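Local coordinates for putative mandelate racemase (Zymomonas mobilis, PDB 2OX4), which probably acts as a magnesium-dependent lyase, perhaps a dehydratase, of the mandelate racemase group within the enolase superfamily, at residues Leu112-Leu117 and Ser328-Ile333; Ser131-Gly136 and Asp163-Asp168; Pro277-Arg282 and Asp305-Phe310. All coordinates share one frame; numbering follows the deposited sequence. Where two conformers were deposited one is given.

How the contacts relate
All three contacts are buried and no two touch, but they occupy different layers of the fold. Contact 2 lies at the ends of two barrel strands beside the magnesium site, held by backbone and glutamine hydrogen bonds, with a lysine and an aspartate at the site. Contact 1 joins the loop after helix 89-110 to outer helix 322-333, through one histidine bond in a largely apolar setting. Contact 3 joins two outer helices by leucine, methionine and phenylalanine, with one arginine bond, and neighbouring subunits pack against it. Helix 296-309 carries one side of contact 3 and also lends Phe297 to contact 1; nearest atoms of those two contacts are about 8 Å apart.

Contact 1 of 3, residues Leu112-Leu117 and Ser328-Ile333; sequences LPVYKL and SLHAEI
The imidazole of His330 has Val114 CB over one face, a CH-pi contact 4.2 Å from the ring centroid, and Pro113 CB at its edge, 3.8 Å from CE1. The Tyr115 ring meets this imidazole rim to rim: ND1 of His330 comes to the phenol edge, 3.6 Å from Tyr115 CD2, and the two planes are turned by 22°. Over one face of the phenol folds Lys116 CG. The polar link runs from Tyr115 N to His330 ND1, 3.1 Å long and bent to 142° at the hydrogen, with the donor somewhat out of the imidazole plane. Because ND1 accepts here while NE2 is bonded to Ile375 O, the ring is fixed at both nitrogens, consistent with a neutral imidazole protonated on NE2. Tyr115 CB touches Ile333 CG2 at 3.5 Å. From there CG stands over the backbone, flanked by N and C (chi1 76°), a turn that directs the ring and its hydroxyl to Glu371. The backbone of the loop after helix 89-110 is thereby tied to outer helix 322-333, a seam between the N-terminal domain and the modified TIM barrel that is characteristic of the two-domain enolase superfamily.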
loop_
_atom_site.group_PDB
_atom_site.type_symbol
_atom_site.label_atom_id
_atom_site.label_comp_id
_atom_site.label_asym_id
_atom_site.label_seq_id
_atom_site.Cartn_x
_atom_site.Cartn_y
_atom_site.Cartn_z
ATOM N N LEU C 112 -13.724 -47.210 9.386
ATOM C CA LEU C 112 -13.851 -45.969 10.143
ATOM C C LEU C 112 -14.663 -44.976 9.336
ATOM O O LEU C 112 -14.519 -44.920 8.113
ATOM C CB LEU C 112 -12.477 -45.347 10.419
ATOM C CG LEU C 112 -11.629 -45.852 11.589
ATOM C CD1 LEU C 112 -10.328 -45.052 11.651
ATOM C CD2 LEU C 112 -12.397 -45.768 12.897
ATOM N N PRO C 113 -15.489 -44.165 10.013
ATOM C CA PRO C 113 -16.128 -43.030 9.338
ATOM C C PRO C 113 -15.068 -42.001 8.954
ATOM O O PRO C 113 -14.067 -41.860 9.656
ATOM C CB PRO C 113 -17.069 -42.451 10.414
ATOM C CG PRO C 113 -16.529 -42.934 11.728
ATOM C CD PRO C 113 -15.835 -44.252 11.445
ATOM N N VAL C 114 -15.283 -41.308 7.839
ATOM C CA VAL C 114 -14.275 -40.401 7.284
ATOM C C VAL C 114 -13.797 -39.332 8.274
ATOM O O VAL C 114 -12.606 -39.004 8.297
ATOM C CB VAL C 114 -14.738 -39.793 5.927
ATOM C CG1 VAL C 114 -13.922 -38.551 5.544
ATOM C CG2 VAL C 114 -14.618 -40.835 4.837
ATOM N N TYR C 115 -14.699 -38.805 9.106
ATOM C CA TYR C 115 -14.302 -37.736 10.044
ATOM C C TYR C 115 -13.156 -38.177 10.977
ATOM O O TYR C 115 -12.354 -37.342 11.401
ATOM C CB TYR C 115 -15.494 -37.179 10.840
ATOM C CG TYR C 115 -15.962 -38.102 11.952
ATOM C CD1 TYR C 115 -15.341 -38.093 13.203
ATOM C CD2 TYR C 115 -17.018 -38.982 11.746
ATOM C CE1 TYR C 115 -15.752 -38.948 14.215
ATOM C CE2 TYR C 115 -17.446 -39.831 12.753
ATOM C CZ TYR C 115 -16.810 -39.812 13.980
ATOM O OH TYR C 115 -17.240 -40.663 14.966
ATOM N N LYS C 116 -13.076 -39.477 11.274
ATOM C CA LYS C 116 -11.990 -40.005 12.106
ATOM C C LYS C 116 -10.646 -39.928 11.371
ATOM O O LYS C 116 -9.612 -39.918 11.996
ATOM C CB LYS C 116 -12.265 -41.447 12.551
ATOM C CG LYS C 116 -13.472 -41.629 13.477
ATOM C CD LYS C 116 -13.085 -41.630 14.953
ATOM C CE LYS C 116 -14.280 -41.980 15.857
ATOM N NZ LYS C 116 -14.369 -43.444 16.156
ATOM N N LEU C 117 -10.683 -39.880 10.036
ATOM C CA LEU C 117 -9.462 -39.710 9.238
ATOM C C LEU C 117 -9.113 -38.245 8.945
ATOM O O LEU C 117 -8.030 -37.958 8.443
ATOM C CB LEU C 117 -9.544 -40.512 7.933
ATOM C CG LEU C 117 -9.871 -42.002 8.104
ATOM C CD1 LEU C 117 -10.033 -42.694 6.753
ATOM C CD2 LEU C 117 -8.806 -42.665 8.956
ATOM N N SER C 328 -20.359 -33.814 3.413
ATOM C CA SER C 328 -20.225 -32.503 4.062
ATOM C C SER C 328 -20.243 -32.573 5.592
ATOM O O SER C 328 -19.592 -31.783 6.257
ATOM C CB SER C 328 -21.291 -31.528 3.555
ATOM O OG SER C 328 -22.582 -31.867 4.049
ATOM N N LEU C 329 -20.990 -33.524 6.147
ATOM C CA LEU C 329 -21.088 -33.651 7.597
ATOM C C LEU C 329 -19.755 -34.077 8.207
ATOM O O LEU C 329 -19.386 -33.630 9.294
ATOM C CB LEU C 329 -22.199 -34.655 7.951
ATOM C CG LEU C 329 -23.582 -34.267 7.414
ATOM C CD1 LEU C 329 -24.566 -35.422 7.596
ATOM C CD2 LEU C 329 -24.096 -33.000 8.084
ATOM N N HIS C 330 -19.040 -34.955 7.505
ATOM C CA HIS C 330 -17.703 -35.372 7.936
ATOM C C HIS C 330 -16.725 -34.203 7.923
ATOM O O HIS C 330 -16.011 -33.985 8.906
ATOM C CB HIS C 330 -17.182 -36.505 7.064
ATOM C CG HIS C 330 -17.939 -37.786 7.240
ATOM N ND1 HIS C 330 -17.636 -38.698 8.229
ATOM C CD2 HIS C 330 -18.999 -38.296 6.567
ATOM C CE1 HIS C 330 -18.470 -39.724 8.147
ATOM N NE2 HIS C 330 -19.306 -39.505 7.145
ATOM N N ALA C 331 -16.717 -33.456 6.823
ATOM C CA ALA C 331 -15.809 -32.305 6.664
ATOM C C ALA C 331 -16.059 -31.273 7.772
ATOM O O ALA C 331 -15.129 -30.795 8.412
ATOM C CB ALA C 331 -15.995 -31.668 5.275
ATOM N N GLU C 332 -17.329 -30.970 8.018
ATOM C CA GLU C 332 -17.706 -29.942 8.978
ATOM C C GLU C 332 -17.483 -30.316 10.432
ATOM O O GLU C 332 -17.079 -29.472 11.235
ATOM C CB GLU C 332 -19.153 -29.534 8.778
ATOM C CG GLU C 332 -19.377 -28.733 7.497
ATOM C CD GLU C 332 -20.845 -28.440 7.258
ATOM O OE1 GLU C 332 -21.698 -29.313 7.545
ATOM O OE2 GLU C 332 -21.153 -27.331 6.785
ATOM N N ILE C 333 -17.758 -31.571 10.792
ATOM C CA ILE C 333 -17.565 -31.982 12.188
ATOM C C ILE C 333 -16.076 -32.010 12.551
ATOM O O ILE C 333 -15.716 -31.861 13.718
ATOM C CB ILE C 333 -18.265 -33.339 12.512
ATOM C CG1 ILE C 333 -18.588 -33.422 14.011
ATOM C CG2 ILE C 333 -17.433 -34.528 12.054
ATOM C CD1 ILE C 333 -19.906 -34.091 14.308
#

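Contact 2 of 3, residues Ser131-Gly136 and Asp163-Asp168; sequences SQLQFG and DAVKVD
Strands 126-131 and 164-167 are parallel neighbours in the barrel wall, joined by helix 147-159 in a beta-alpha-beta crossover; Ser131 and Lys166 bridge just before the chain turns into the 3-10 segment 133-135. Backbone bonds converge on one oxygen: Lys166 O accepts from Leu133 N at 3.2 Å, almost straight (168°) and in the carbonyl plane, and from Gln132 N at 3.0 Å, above that plane. The amide of Gln134 extends this polar seam. Its CG is tucked over the main chain, flanked by N and C, and the chain then bends so that OE1 receives Asp168 N, 2.9 Å away and nearly linear, though the donor stands well above the amide plane. An alanine in place of Gln134 would remove this acceptor and would probably leave the Asp168 amide without its partner and loosen the join between turn and strand end. Apolar packing is on the side of helix 147-159, away from the Lys166 side chain: Leu133 CD1 touches Val165 CB at 3.6 Å, the two side chains crossing at about a right angle. Charged and polar tips mark the magnesium side. Lys166, bent at chi3 (89°), passes Ser131 OG with its CE at 3.4 Å and ends in salt bridges to Glu241, a magnesium ligand, and Glu342, the latter also bonded to Ser131 OG. Asp168 OD2 is held by His217 and takes a water proton at 3.1 Å from the water oxygen. Gln132 NE2 reaches the magnesium ligand Glu215, while Gln132 OE1 accepts from Gln134 NE2 at 2.9 Å.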
loop_
_atom_site.group_PDB
_atom_site.type_symbol
_atom_site.label_atom_id
_atom_site.label_comp_id
_atom_site.label_asym_id
_atom_site.label_seq_id
_atom_site.Cartn_x
_atom_site.Cartn_y
_atom_site.Cartn_z
ATOM N N SER C 131 -32.765 -24.106 4.141
ATOM C CA SER C 131 -32.219 -23.321 3.044
ATOM C C SER C 131 -33.146 -23.174 1.843
ATOM O O SER C 131 -33.675 -24.172 1.333
ATOM C CB SER C 131 -30.899 -23.911 2.568
ATOM O OG SER C 131 -30.283 -23.035 1.636
ATOM N N GLN C 132 -33.258 -21.925 1.371
ATOM C CA GLN C 132 -33.936 -21.541 0.122
ATOM C C GLN C 132 -35.457 -21.620 0.285
ATOM O O GLN C 132 -36.139 -22.329 -0.459
ATOM C CB GLN C 132 -33.436 -22.337 -1.112
ATOM C CG GLN C 132 -31.890 -22.438 -1.267
ATOM C CD GLN C 132 -31.192 -21.112 -1.578
ATOM O OE1 GLN C 132 -31.831 -20.070 -1.716
ATOM N NE2 GLN C 132 -29.863 -21.160 -1.712
ATOM N N LEU C 133 -35.961 -20.887 1.277
ATOM C CA LEU C 133 -37.395 -20.864 1.612
ATOM C C LEU C 133 -38.255 -20.361 0.464
ATOM O O LEU C 133 -39.430 -20.720 0.361
ATOM C CB LEU C 133 -37.665 -19.967 2.821
ATOM C CG LEU C 133 -37.070 -20.232 4.201
ATOM C CD1 LEU C 133 -37.507 -19.101 5.130
ATOM C CD2 LEU C 133 -37.467 -21.586 4.751
ATOM N N GLN C 134 -37.673 -19.522 -0.392
ATOM C CA GLN C 134 -38.400 -18.964 -1.534
ATOM C C GLN C 134 -38.864 -20.019 -2.558
ATOM O O GLN C 134 -39.670 -19.710 -3.437
ATOM C CB GLN C 134 -37.588 -17.836 -2.195
ATOM C CG GLN C 134 -36.445 -18.303 -3.083
ATOM C CD GLN C 134 -35.175 -18.673 -2.323
ATOM O OE1 GLN C 134 -35.100 -18.551 -1.099
ATOM N NE2 GLN C 134 -34.161 -19.129 -3.063
ATOM N N PHE C 135 -38.365 -21.253 -2.440
ATOM C CA PHE C 135 -38.789 -22.362 -3.306
ATOM C C PHE C 135 -39.740 -23.334 -2.597
ATOM O O PHE C 135 -40.086 -24.391 -3.142
ATOM C CB PHE C 135 -37.583 -23.138 -3.839
ATOM C CG PHE C 135 -36.722 -22.347 -4.779
ATOM C CD1 PHE C 135 -37.292 -21.608 -5.808
ATOM C CD2 PHE C 135 -35.338 -22.338 -4.632
ATOM C CE1 PHE C 135 -36.497 -20.875 -6.680
ATOM C CE2 PHE C 135 -34.537 -21.606 -5.496
ATOM C CZ PHE C 135 -35.119 -20.871 -6.521
ATOM N N GLY C 136 -40.146 -22.973 -1.385
ATOM C CA GLY C 136 -40.987 -23.831 -0.560
ATOM C C GLY C 136 -40.196 -24.737 0.370
ATOM O O GLY C 136 -39.215 -25.376 -0.040
ATOM N N ASP C 163 -33.681 -23.278 13.983
ATOM C CA ASP C 163 -33.569 -21.948 14.575
ATOM C C ASP C 163 -32.802 -20.981 13.661
ATOM O O ASP C 163 -32.273 -19.961 14.117
ATOM C CB ASP C 163 -32.956 -22.002 15.984
ATOM C CG ASP C 163 -31.481 -22.438 16.001
ATOM O OD1 ASP C 163 -30.850 -22.625 14.942
ATOM O OD2 ASP C 163 -30.942 -22.593 17.114
ATOM N N ALA C 164 -32.755 -21.328 12.381
ATOM C CA ALA C 164 -32.195 -20.465 11.347
ATOM C C ALA C 164 -32.776 -20.846 9.996
ATOM O O ALA C 164 -33.051 -22.032 9.721
ATOM C CB ALA C 164 -30.665 -20.586 11.326
ATOM N N VAL C 165 -32.952 -19.836 9.146
ATOM C CA VAL C 165 -33.435 -20.029 7.788
ATOM C C VAL C 165 -32.627 -19.171 6.814
ATOM O O VAL C 165 -32.058 -18.146 7.206
ATOM C CB VAL C 165 -34.939 -19.629 7.658
ATOM C CG1 VAL C 165 -35.823 -20.528 8.542
ATOM C CG2 VAL C 165 -35.141 -18.156 8.011
ATOM N N LYS C 166 -32.597 -19.584 5.548
ATOM C CA LYS C 166 -32.022 -18.746 4.499
ATOM C C LYS C 166 -32.998 -18.519 3.357
ATOM O O LYS C 166 -33.676 -19.440 2.913
ATOM C CB LYS C 166 -30.723 -19.342 3.956
ATOM C CG LYS C 166 -30.030 -18.452 2.898
ATOM C CD LYS C 166 -28.652 -19.009 2.521
ATOM C CE LYS C 166 -28.719 -20.006 1.372
ATOM N NZ LYS C 166 -27.355 -20.617 1.185
ATOM N N VAL C 167 -33.044 -17.286 2.869
ATOM C CA VAL C 167 -33.998 -16.926 1.833
ATOM C C VAL C 167 -33.363 -15.937 0.847
ATOM O O VAL C 167 -32.585 -15.058 1.248
ATOM C CB VAL C 167 -35.290 -16.366 2.467
ATOM C CG1 VAL C 167 -35.004 -15.140 3.340
ATOM C CG2 VAL C 167 -36.351 -16.099 1.418
ATOM N N ASP C 168 -33.661 -16.135 -0.436
ATOM C CA ASP C 168 -33.393 -15.142 -1.480
ATOM C C ASP C 168 -34.659 -14.314 -1.659
ATOM O O ASP C 168 -35.674 -14.822 -2.153
ATOM C CB ASP C 168 -33.013 -15.844 -2.787
ATOM C CG ASP C 168 -32.634 -14.867 -3.911
ATOM O OD1 ASP C 168 -32.946 -13.656 -3.827
ATOM O OD2 ASP C 168 -32.008 -15.326 -4.887
HETATM O O HOH W 1 -33.767 -17.699 -5.700
#

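Contact 3 of 3, residues Pro277-Arg282 and Asp305-Phe310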
loop_
_atom_site.group_PDB
_atom_site.type_symbol
_atom_site.label_atom_id
_atom_site.label_comp_id
_atom_site.label_asym_id
_atom_site.label_seq_id
_atom_site.Cartn_x
_atom_site.Cartn_y
_atom_site.Cartn_z
ATOM N N PRO C 277 -7.271 -14.484 -2.022
ATOM C CA PRO C 277 -7.465 -13.035 -2.064
ATOM C C PRO C 277 -8.537 -12.509 -1.104
ATOM O O PRO C 277 -8.373 -11.425 -0.558
ATOM C CB PRO C 277 -7.895 -12.781 -3.511
ATOM C CG PRO C 277 -8.354 -14.085 -4.020
ATOM C CD PRO C 277 -7.496 -15.085 -3.352
ATOM N N PHE C 278 -9.615 -13.273 -0.916
ATOM C CA PHE C 278 -10.696 -12.891 -0.006
ATOM C C PHE C 278 -10.231 -12.925 1.442
ATOM O O PHE C 278 -10.662 -12.112 2.259
ATOM C CB PHE C 278 -11.899 -13.824 -0.187
ATOM C CG PHE C 278 -12.550 -13.706 -1.532
ATOM C CD1 PHE C 278 -13.490 -12.697 -1.786
ATOM C CD2 PHE C 278 -12.208 -14.579 -2.555
ATOM C CE1 PHE C 278 -14.074 -12.569 -3.044
ATOM C CE2 PHE C 278 -12.799 -14.462 -3.823
ATOM C CZ PHE C 278 -13.737 -13.457 -4.060
ATOM N N LEU C 279 -9.343 -13.866 1.745
ATOM C CA LEU C 279 -8.724 -13.951 3.068
ATOM C C LEU C 279 -7.702 -12.826 3.312
ATOM O O LEU C 279 -7.712 -12.193 4.369
ATOM C CB LEU C 279 -8.097 -15.338 3.258
ATOM C CG LEU C 279 -9.081 -16.523 3.324
ATOM C CD1 LEU C 279 -8.331 -17.824 3.514
ATOM C CD2 LEU C 279 -10.144 -16.352 4.418
ATOM N N GLU C 280 -6.847 -12.559 2.324
ATOM C CA GLU C 280 -5.930 -11.412 2.380
ATOM C C GLU C 280 -6.670 -10.086 2.631
ATOM O O GLU C 280 -6.243 -9.284 3.459
ATOM C CB GLU C 280 -5.122 -11.300 1.087
ATOM C CG GLU C 280 -4.092 -12.404 0.881
ATOM C CD GLU C 280 -3.466 -12.366 -0.523
ATOM O OE1 GLU C 280 -4.146 -11.928 -1.482
ATOM O OE2 GLU C 280 -2.297 -12.773 -0.668
ATOM N N ASP C 281 -7.790 -9.883 1.940
ATOM C CA ASP C 281 -8.602 -8.673 2.113
ATOM C C ASP C 281 -9.494 -8.726 3.350
ATOM O O ASP C 281 -10.139 -7.718 3.698
ATOM C CB ASP C 281 -9.519 -8.481 0.916
ATOM C CG ASP C 281 -8.774 -8.089 -0.341
ATOM O OD1 ASP C 281 -9.382 -8.202 -1.415
ATOM O OD2 ASP C 281 -7.603 -7.665 -0.262
ATOM N N ARG C 282 -9.555 -9.902 3.976
ATOM C CA ARG C 282 -10.498 -10.211 5.065
ATOM C C ARG C 282 -11.956 -9.816 4.738
ATOM O O ARG C 282 -12.667 -9.245 5.567
ATOM C CB ARG C 282 -9.996 -9.639 6.414
ATOM C CG ARG C 282 -10.782 -10.075 7.685
ATOM C CD ARG C 282 -11.020 -11.576 7.738
ATOM N NE ARG C 282 -11.931 -12.028 8.810
ATOM C CZ ARG C 282 -13.245 -11.782 8.863
ATOM N NH1 ARG C 282 -13.978 -12.307 9.844
ATOM N NH2 ARG C 282 -13.839 -11.020 7.946
ATOM N N ASP C 305 -8.613 -24.496 7.229
ATOM C CA ASP C 305 -7.467 -24.268 8.123
ATOM C C ASP C 305 -6.810 -22.908 7.897
ATOM O O ASP C 305 -6.451 -22.221 8.854
ATOM C CB ASP C 305 -6.426 -25.370 7.974
ATOM C CG ASP C 305 -6.956 -26.741 8.390
ATOM O OD1 ASP C 305 -7.999 -26.829 9.086
ATOM O OD2 ASP C 305 -6.321 -27.739 7.987
ATOM N N MET C 306 -6.665 -22.503 6.639
ATOM C CA MET C 306 -6.182 -21.154 6.329
ATOM C C MET C 306 -7.182 -20.100 6.819
ATOM O O MET C 306 -6.795 -19.088 7.391
ATOM C CB MET C 306 -5.930 -21.018 4.818
ATOM C CG MET C 306 -5.049 -19.835 4.430
ATOM S SD MET C 306 -4.398 -19.928 2.739
ATOM C CE MET C 306 -5.901 -20.128 1.784
ATOM N N ALA C 307 -8.478 -20.351 6.607
ATOM C CA ALA C 307 -9.519 -19.386 6.989
ATOM C C ALA C 307 -9.508 -19.118 8.502
ATOM O O ALA C 307 -9.752 -18.002 8.936
ATOM C CB ALA C 307 -10.904 -19.867 6.547
ATOM N N HIS C 308 -9.209 -20.154 9.287
ATOM C CA HIS C 308 -9.141 -20.050 10.742
ATOM C C HIS C 308 -8.164 -18.969 11.246
ATOM O O HIS C 308 -8.472 -18.296 12.238
ATOM C CB HIS C 308 -8.788 -21.419 11.345
ATOM C CG HIS C 308 -9.027 -21.520 12.822
ATOM N ND1 HIS C 308 -10.139 -20.988 13.438
ATOM C CD2 HIS C 308 -8.303 -22.118 13.799
ATOM C CE1 HIS C 308 -10.091 -21.254 14.735
ATOM N NE2 HIS C 308 -8.988 -21.939 14.978
ATOM N N ILE C 309 -7.030 -18.799 10.541
ATOM C CA ILE C 309 -6.002 -17.789 10.869
ATOM C C ILE C 309 -6.580 -16.382 10.805
ATOM O O ILE C 309 -6.097 -15.461 11.466
ATOM C CB ILE C 309 -4.810 -17.839 9.855
ATOM C CG1 ILE C 309 -4.254 -19.257 9.758
ATOM C CG2 ILE C 309 -3.698 -16.885 10.260
ATOM C CD1 ILE C 309 -4.203 -19.937 11.068
ATOM N N PHE C 310 -7.610 -16.225 9.981
ATOM C CA PHE C 310 -8.187 -14.922 9.702
ATOM C C PHE C 310 -9.499 -14.699 10.473
ATOM O O PHE C 310 -10.208 -13.720 10.212
ATOM C CB PHE C 310 -8.413 -14.777 8.189
ATOM C CG PHE C 310 -7.130 -14.770 7.397
ATOM C CD1 PHE C 310 -6.450 -13.583 7.168
ATOM C CD2 PHE C 310 -6.603 -15.957 6.894
ATOM C CE1 PHE C 310 -5.249 -13.581 6.444
ATOM C CE2 PHE C 310 -5.406 -15.963 6.172
ATOM C CZ PHE C 310 -4.735 -14.772 5.956
#
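Two outer helices of the TIM-like barrel, 271-280 and 296-309, lean together here at their C-terminal ends, and the first closes in a Schellman motif at Arg282, whose phi is positive (49°). Leu279 carries the packing. Its CB lies over one face of the Phe310 ring, a CH-pi contact 4.1 Å from the centroid and 16° off the ring normal. CG stands anti to the carbonyl carbon and sends the two methyls on to helix 296-309. CD1 meets the terminal methyl of Met306, with CE 3.8 Å away, and also faces Met306 CG. CD2 rests on Ala307, 4.0 Å from its CA, where the small alanine side chain lets the branch sit close to the helix backbone. The Phe310 ring, besides receiving Leu279 CB, comes within 3.4 Å of Leu279 O through CD1; that oxygen also accepts the Arg282 backbone N-H that closes the turn. Neighbouring subunits cover this junction: Met306 packs on Met306 of the second subunit, Phe310 on Leu276 of the second and Arg250 of the third. Polar closure comes from Arg282. Its chain leaves anti to the backbone N, bends at chi2 and runs back antiparallel to the Phe310 side chain. The guanidinium is then gripped at three nitrogens, NH2 by a salt bridge to Asp285, NH1 by Glu311 O, and NE by Phe310 O, an acceptor lying 2.8 Å from NE and close to the guanidinium plane, with the bond bent to 150° at the hydrogen.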